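Local structure of GTP-binding nuclear protein GSP1 (4DJT) at residues W66-A69 and G70-K73; N29-L32 and D33-E37; E109-V113 and V114-A118. The protein binds guanine nucleotide as a Ran-type GTPase and is probably required for protein import into the nucleus and for RNA export. One frame throughout, in Å; residues are numbered along the deposited sequence. Where two conformers were deposited one is given.

Contact 1: W66-A69 and G70-K73; sequences WDTA and GQEK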
loop_
_atom_site.group_PDB
_atom_site.type_symbol
_atom_site.label_atom_id
_atom_site.label_comp_id
_atom_site.label_asym_id
_atom_site.label_seq_id
_atom_site.Cartn_x
_atom_site.Cartn_y
_atom_site.Cartn_z
ATOM N N TRP A 66 -5.348 -4.852 -0.592
ATOM C CA TRP A 66 -4.829 -6.131 -1.095
ATOM C C TRP A 66 -3.364 -6.215 -0.963
ATOM O O TRP A 66 -2.645 -5.264 -1.301
ATOM C CB TRP A 66 -5.203 -6.318 -2.556
ATOM C CG TRP A 66 -6.645 -6.656 -2.732
ATOM C CD1 TRP A 66 -7.716 -6.218 -1.971
ATOM C CD2 TRP A 66 -7.228 -7.518 -3.749
ATOM N NE1 TRP A 66 -8.876 -6.777 -2.421
ATOM C CE2 TRP A 66 -8.650 -7.536 -3.501
ATOM C CE3 TRP A 66 -6.714 -8.242 -4.825
ATOM C CZ2 TRP A 66 -9.525 -8.271 -4.291
ATOM C CZ3 TRP A 66 -7.596 -8.967 -5.617
ATOM C CH2 TRP A 66 -8.971 -8.978 -5.361
ATOM N N ASP A 67 -2.894 -7.348 -0.473
ATOM C CA ASP A 67 -1.449 -7.627 -0.345
ATOM C C ASP A 67 -1.200 -8.916 -1.060
ATOM O O ASP A 67 -2.066 -9.790 -1.054
ATOM C CB ASP A 67 -1.071 -7.801 1.131
ATOM C CG ASP A 67 0.424 -7.986 1.358
ATOM O OD1 ASP A 67 1.194 -7.458 0.554
ATOM O OD2 ASP A 67 0.818 -8.601 2.416
ATOM N N THR A 68 -0.005 -9.086 -1.609
ATOM C CA THR A 68 0.344 -10.323 -2.267
ATOM C C THR A 68 0.752 -11.389 -1.232
ATOM O O THR A 68 0.918 -11.105 -0.063
ATOM C CB THR A 68 1.541 -10.175 -3.210
ATOM O OG1 THR A 68 2.757 -10.087 -2.433
ATOM C CG2 THR A 68 1.381 -8.994 -4.126
ATOM N N ALA A 69 0.873 -12.627 -1.705
ATOM C CA ALA A 69 1.440 -13.720 -0.908
ATOM C C ALA A 69 2.932 -13.990 -1.274
ATOM O O ALA A 69 3.458 -15.062 -1.000
ATOM C CB ALA A 69 0.590 -14.985 -1.121
ATOM N N GLY A 70 3.599 -13.015 -1.888
ATOM C CA GLY A 70 5.009 -13.086 -2.145
ATOM C C GLY A 70 5.369 -13.394 -3.591
ATOM O O GLY A 70 6.552 -13.390 -3.951
ATOM N N GLN A 71 4.369 -13.633 -4.436
ATOM C CA GLN A 71 4.652 -14.121 -5.798
ATOM C C GLN A 71 5.410 -13.090 -6.677
ATOM O O GLN A 71 6.058 -13.493 -7.660
ATOM C CB GLN A 71 3.374 -14.649 -6.497
ATOM C CG GLN A 71 2.288 -13.640 -6.833
ATOM C CD GLN A 71 1.342 -13.389 -5.682
ATOM O OE1 GLN A 71 1.677 -13.656 -4.528
ATOM N NE2 GLN A 71 0.150 -12.849 -5.996
ATOM N N GLU A 72 5.366 -11.787 -6.302
ATOM C CA GLU A 72 6.107 -10.716 -7.003
ATOM C C GLU A 72 7.624 -10.927 -6.995
ATOM O O GLU A 72 8.322 -10.323 -7.791
ATOM C CB GLU A 72 5.793 -9.302 -6.451
ATOM C CG GLU A 72 6.394 -8.920 -5.088
ATOM C CD GLU A 72 5.629 -9.495 -3.906
ATOM O OE1 GLU A 72 4.731 -10.351 -4.112
ATOM O OE2 GLU A 72 5.931 -9.082 -2.788
ATOM N N LYS A 73 8.108 -11.783 -6.102
ATOM C CA LYS A 73 9.538 -12.052 -5.984
ATOM C C LYS A 73 10.057 -12.748 -7.220
ATOM O O LYS A 73 11.182 -12.501 -7.644
ATOM C CB LYS A 73 9.841 -12.906 -4.748
ATOM C CG LYS A 73 9.564 -12.199 -3.446
ATOM C CD LYS A 73 9.858 -13.080 -2.250
ATOM C CE LYS A 73 9.443 -12.395 -0.961
ATOM N NZ LYS A 73 9.618 -13.304 0.199
#
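Gly70 closes a tight turn by sending its backbone N-H back to the hydroxyl of Thr68, with 3.1 Å from Gly70 N to Thr68 OG1 and an N-H...O angle of 156°. A side-chain oxygen bound to the amide two residues ahead makes this an ST turn. The chain swings round at the glycine, whose phi is positive (104°). Gln71 then folds its side chain back over the turn, bent at its second torsion, and its amide oxygen OE1 comes down beside Ala69 N at 3.1 Å; the bond is weak because the N-H points poorly at it. The same oxygen lies 3.7 Å from Thr68 CB, while Gln71 NE2 hydrogen-bonds to Gly45 O. The residues Asp67, Thr68, Ala69 and Gly70 spell the DxxG (G3) motif of small GTPases. It carries the chain out of strand 60-68 into the predicted switch II, and Gly70 is by similarity a GTP-binding residue. Close by lie the bound magnesium ion, about 4 Å from the Thr68 side chain, and GDP, about 4 Å from that of Glu72. Glu72 doubles back too. Its CG lies between backbone N and carbonyl carbon (chi1 74°), and a second bend brings the carboxylate to Thr68. There Thr68 OG1 donates to Glu72 OE1, 2.6 Å away, on the syn side but well above the carboxylate plane. Thr68 OG1 is therefore held twice, as acceptor from Gly70 and as donor to Glu72, which fixes the rotation of its hydroxyl. The other carboxylate oxygen, Glu72 OE2, forms a salt bridge with Lys24 of the P-loop, linking the start of switch II to the phosphate-binding loop. At Lys73 the backbone takes up 3-10 bonding, with Lys73 N 3.1 Å from Gly70 O.

Contact 2: N29-L32 and D33-E37; sequences NRVL and DGRFE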
loop_
_atom_site.group_PDB
_atom_site.type_symbol
_atom_site.label_atom_id
_atom_site.label_comp_id
_atom_site.label_asym_id
_atom_site.label_seq_id
_atom_site.Cartn_x
_atom_site.Cartn_y
_atom_site.Cartn_z
ATOM N N ASN A 29 -0.159 -6.155 7.494
ATOM C CA ASN A 29 -0.602 -7.419 8.068
ATOM C C ASN A 29 -0.744 -7.258 9.614
ATOM O O ASN A 29 0.009 -7.866 10.407
ATOM C CB ASN A 29 0.369 -8.515 7.698
ATOM C CG ASN A 29 -0.063 -9.888 8.176
ATOM O OD1 ASN A 29 -1.244 -10.138 8.449
ATOM N ND2 ASN A 29 0.889 -10.773 8.293
ATOM N N ARG A 30 -1.661 -6.357 9.966
ATOM C CA ARG A 30 -1.989 -6.016 11.337
ATOM C C ARG A 30 -3.451 -6.329 11.561
ATOM O O ARG A 30 -4.202 -6.565 10.627
ATOM C CB ARG A 30 -1.666 -4.528 11.602
ATOM C CG ARG A 30 -0.197 -4.204 11.380
ATOM C CD ARG A 30 0.082 -2.691 11.415
ATOM N NE ARG A 30 1.298 -2.480 12.161
ATOM C CZ ARG A 30 2.512 -2.362 11.643
ATOM N NH1 ARG A 30 3.556 -2.214 12.458
ATOM N NH2 ARG A 30 2.689 -2.306 10.335
ATOM N N VAL A 31 -3.867 -6.349 12.809
ATOM C CA VAL A 31 -5.218 -6.776 13.102
ATOM C C VAL A 31 -6.255 -5.913 12.392
ATOM O O VAL A 31 -7.154 -6.452 11.743
ATOM C CB VAL A 31 -5.473 -6.826 14.625
ATOM C CG1 VAL A 31 -6.954 -6.985 14.913
ATOM C CG2 VAL A 31 -4.632 -7.938 15.258
ATOM N N LEU A 32 -6.102 -4.584 12.465
ATOM C CA LEU A 32 -7.033 -3.652 11.760
ATOM C C LEU A 32 -8.477 -3.997 12.129
ATOM O O LEU A 32 -8.764 -4.094 13.314
ATOM C CB LEU A 32 -6.759 -3.678 10.245
ATOM C CG LEU A 32 -5.281 -3.427 9.906
ATOM C CD1 LEU A 32 -4.999 -3.613 8.402
ATOM C CD2 LEU A 32 -4.840 -2.015 10.355
ATOM N N ASP A 33 -9.396 -4.141 11.157
ATOM C CA ASP A 33 -10.800 -4.449 11.479
ATOM C C ASP A 33 -10.949 -5.818 12.101
ATOM O O ASP A 33 -11.982 -6.088 12.716
ATOM C CB ASP A 33 -11.709 -4.390 10.251
ATOM C CG ASP A 33 -11.901 -3.008 9.742
ATOM O OD1 ASP A 33 -11.376 -2.067 10.391
ATOM O OD2 ASP A 33 -12.560 -2.867 8.693
ATOM N N GLY A 34 -9.922 -6.664 11.979
ATOM C CA GLY A 34 -9.870 -7.966 12.677
ATOM C C GLY A 34 -9.279 -9.046 11.763
ATOM O O GLY A 34 -9.317 -8.926 10.541
ATOM N N ARG A 35 -8.711 -10.089 12.354
ATOM C CA ARG A 35 -8.198 -11.212 11.542
ATOM C C ARG A 35 -9.275 -11.886 10.711
ATOM O O ARG A 35 -9.042 -12.233 9.547
ATOM C CB ARG A 35 -7.563 -12.256 12.423
ATOM C CG ARG A 35 -6.314 -11.780 13.076
ATOM C CD ARG A 35 -5.721 -12.892 13.932
ATOM N NE ARG A 35 -4.551 -12.418 14.637
ATOM C CZ ARG A 35 -4.567 -11.764 15.787
ATOM N NH1 ARG A 35 -5.707 -11.479 16.407
ATOM N NH2 ARG A 35 -3.443 -11.370 16.311
ATOM N N PHE A 36 -10.434 -12.140 11.325
ATOM C CA PHE A 36 -11.500 -12.964 10.648
ATOM C C PHE A 36 -12.104 -12.225 9.472
ATOM O O PHE A 36 -12.578 -12.839 8.504
ATOM C CB PHE A 36 -12.611 -13.396 11.630
ATOM C CG PHE A 36 -13.700 -14.283 11.002
ATOM C CD1 PHE A 36 -13.502 -15.649 10.830
ATOM C CD2 PHE A 36 -14.928 -13.738 10.601
ATOM C CE1 PHE A 36 -14.504 -16.464 10.281
ATOM C CE2 PHE A 36 -15.933 -14.549 10.058
ATOM C CZ PHE A 36 -15.712 -15.903 9.881
ATOM N N GLU A 37 -12.036 -10.912 9.513
ATOM C CA GLU A 37 -12.593 -10.111 8.439
ATOM C C GLU A 37 -11.736 -10.149 7.173
ATOM O O GLU A 37 -12.190 -9.767 6.108
ATOM C CB GLU A 37 -12.816 -8.660 8.895
ATOM C CG GLU A 37 -14.021 -8.458 9.848
ATOM C CD GLU A 37 -13.736 -8.857 11.289
ATOM O OE1 GLU A 37 -12.660 -9.392 11.554
ATOM O OE2 GLU A 37 -14.625 -8.660 12.169
#
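One face of the Arg35 guanidinium is covered by a methyl of Val31: CG2 stands 3.6 Å above the plane, offset toward the rim, and comes within 3.8 Å of Arg35 NH2. The two side chains meet at a slant. The arginine, extended from CG to NE, runs alongside the turn to reach the valine, and its NE hydrogen-bonds to Thr190 O, which helps to hold the flat group over the methyl. The other branch of Val31 serves the backbone: CG1, anti to the valine N (chi1 168°), packs 3.8 Å from Gly34 CA. The pair illustrates how the first residue of a tight turn can pack against the residue that follows its last. The turn itself is of type II', running from Val31 to Gly34, and Leu32 occupies its second position with a positive phi. It is closed by Gly34 N bonding to Val31 O at 2.8 Å. The bond is bent, with an N-H...O angle of 130°, and the donor lies above the carbonyl plane. Asp33, at the third position, has its CB pointing away from the first half of the turn, and its OD2 hydrogen-bonds to Thr52 OG1. The turn belongs to the connection between helix 24-28 and strand 39-41, just ahead of the predicted switch I. Strand 46-54 runs along one side, receiving Leu32 on Val51 and a backbone bond from Asp33 at Pro50, while the C-terminal chain pairs its backbone with Val31 at Glu188 and with Leu32 at Asn186.

Contact 3: E109-V113 and V114-A118; sequences EFQAV and VGNEA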
loop_
_atom_site.group_PDB
_atom_site.type_symbol
_atom_site.label_atom_id
_atom_site.label_comp_id
_atom_site.label_asym_id
_atom_site.label_seq_id
_atom_site.Cartn_x
_atom_site.Cartn_y
_atom_site.Cartn_z
ATOM N N GLU A 109 2.731 -0.818 -14.501
ATOM C CA GLU A 109 1.972 -2.049 -14.403
ATOM C C GLU A 109 0.569 -1.767 -13.805
ATOM O O GLU A 109 -0.447 -2.266 -14.317
ATOM C CB GLU A 109 2.762 -3.045 -13.556
ATOM C CG GLU A 109 2.263 -4.471 -13.597
ATOM C CD GLU A 109 3.157 -5.417 -12.818
ATOM O OE1 GLU A 109 4.384 -5.442 -13.097
ATOM O OE2 GLU A 109 2.636 -6.113 -11.932
ATOM N N PHE A 110 0.523 -0.933 -12.764
ATOM C CA PHE A 110 -0.718 -0.567 -12.109
ATOM C C PHE A 110 -1.613 0.246 -13.049
ATOM O O PHE A 110 -2.786 -0.112 -13.263
ATOM C CB PHE A 110 -0.430 0.195 -10.786
ATOM C CG PHE A 110 -1.660 0.689 -10.077
ATOM C CD1 PHE A 110 -2.440 -0.172 -9.318
ATOM C CD2 PHE A 110 -2.039 2.018 -10.161
ATOM C CE1 PHE A 110 -3.578 0.285 -8.675
ATOM C CE2 PHE A 110 -3.173 2.480 -9.510
ATOM C CZ PHE A 110 -3.933 1.623 -8.757
ATOM N N GLN A 111 -1.038 1.305 -13.626
ATOM C CA GLN A 111 -1.732 2.167 -14.543
ATOM C C GLN A 111 -2.142 1.469 -15.831
ATOM O O GLN A 111 -3.129 1.851 -16.437
ATOM C CB GLN A 111 -0.896 3.412 -14.842
ATOM C CG GLN A 111 -0.581 4.199 -13.597
ATOM C CD GLN A 111 -0.024 5.543 -13.890
ATOM O OE1 GLN A 111 0.854 5.679 -14.753
ATOM N NE2 GLN A 111 -0.521 6.556 -13.202
ATOM N N ALA A 112 -1.416 0.437 -16.227
ATOM C CA ALA A 112 -1.796 -0.319 -17.438
ATOM C C ALA A 112 -3.155 -1.039 -17.263
ATOM O O ALA A 112 -3.860 -1.282 -18.238
ATOM C CB ALA A 112 -0.715 -1.329 -17.792
ATOM N N VAL A 113 -3.496 -1.381 -16.016
ATOM C CA VAL A 113 -4.800 -1.949 -15.692
ATOM C C VAL A 113 -5.875 -0.938 -15.203
ATOM O O VAL A 113 -7.028 -1.047 -15.608
ATOM C CB VAL A 113 -4.643 -3.113 -14.652
ATOM C CG1 VAL A 113 -6.000 -3.692 -14.280
ATOM C CG2 VAL A 113 -3.753 -4.199 -15.205
ATOM N N VAL A 114 -5.521 0.038 -14.366
ATOM C CA VAL A 114 -6.483 0.908 -13.668
ATOM C C VAL A 114 -6.589 2.306 -14.303
ATOM O O VAL A 114 -7.523 3.034 -14.031
ATOM C CB VAL A 114 -6.078 1.056 -12.180
ATOM C CG1 VAL A 114 -7.115 1.835 -11.384
ATOM C CG2 VAL A 114 -5.842 -0.322 -11.558
ATOM N N GLY A 115 -5.587 2.671 -15.118
ATOM C CA GLY A 115 -5.529 3.994 -15.744
ATOM C C GLY A 115 -4.679 4.969 -14.941
ATOM O O GLY A 115 -4.200 4.638 -13.852
ATOM N N ASN A 116 -4.548 6.180 -15.464
ATOM C CA ASN A 116 -3.606 7.168 -14.970
ATOM C C ASN A 116 -4.219 8.167 -14.012
ATOM O O ASN A 116 -3.541 9.099 -13.607
ATOM C CB ASN A 116 -3.027 7.990 -16.144
ATOM C CG ASN A 116 -2.516 7.132 -17.274
ATOM O OD1 ASN A 116 -2.019 6.031 -17.059
ATOM N ND2 ASN A 116 -2.642 7.647 -18.516
ATOM N N GLU A 117 -5.490 8.033 -13.678
ATOM C CA GLU A 117 -6.126 8.981 -12.741
ATOM C C GLU A 117 -6.078 8.519 -11.275
ATOM O O GLU A 117 -5.991 9.344 -10.367
ATOM C CB GLU A 117 -7.573 9.221 -13.100
ATOM C CG GLU A 117 -7.792 9.958 -14.406
ATOM C CD GLU A 117 -9.250 10.221 -14.616
ATOM O OE1 GLU A 117 -9.858 9.517 -15.460
ATOM O OE2 GLU A 117 -9.803 11.083 -13.871
ATOM N N ALA A 118 -6.165 7.214 -11.067
ATOM C CA ALA A 118 -6.171 6.646 -9.706
ATOM C C ALA A 118 -4.934 7.028 -8.913
ATOM O O ALA A 118 -3.796 6.846 -9.379
ATOM C CB ALA A 118 -6.322 5.131 -9.770
HETATM O O HOH W 1 -2.848 5.815 -11.660
HETATM O O HOH W 2 -1.646 4.027 -18.423
#
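The methyl CG2 of Val114, one helical turn on from Phe110, is the bump that rests on the flat face of the Phe110 ring. It sits 4.0 Å from the ring centroid in a CH-pi contact displaced toward the rim near CE1; this holds for the conformer described, one of two modelled, and is doubtful for the other. Ala118 fills the adjoining edge, its CB 4.1 Å from Phe110 CE2 and close to the ring plane. With CG anti to the backbone N (chi1 176°), the ring lies alongside the end of the helix, where both small side chains can reach it. Around the helix, Gln111 and Asn116 cross at about a right angle, their amide planes 51° apart, and Gln111 NE2 comes to 3.6 Å from Asn116 CA. A water accepts from Gln111 NE2 at 2.9 Å and donates to Gly115 O and Ala118 O, fastening the departing chain to the glutamine. The last turn closes through Val114 N to Phe110 O at 3.0 Å and Gly115 N to Gln111 O at 2.9 Å, after which Gly115, with positive phi, breaks the helix. Phe110 and Gln111 also touch Ile120. Helix 103-114 joins parallel strands 87-93 and 120-125 in a beta-alpha-beta crossover of the Ras-like G domain.

Along the chain, contact 2 comes first, then contact 1, then contact 3, each where a helix or strand of the one Ras-like G domain gives way to a connection. Contact 1 lies at the nucleotide site, its centre about 18 Å from those of contacts 2 and 3. Nearest atoms of contacts 1 and 2 are about 5 Å apart. Contacts 2 and 3 lie on opposite sides of the chain's centre, about 27 Å apart between centres. The central sheet joins all three: strand 60-68 leads into contact 1, strand 46-54 borders contact 2, and strand 120-125 follows contact 3. Both predicted switch regions begin at or just after contacts 1 and 2, whereas contact 3 belongs to the surrounding scaffold.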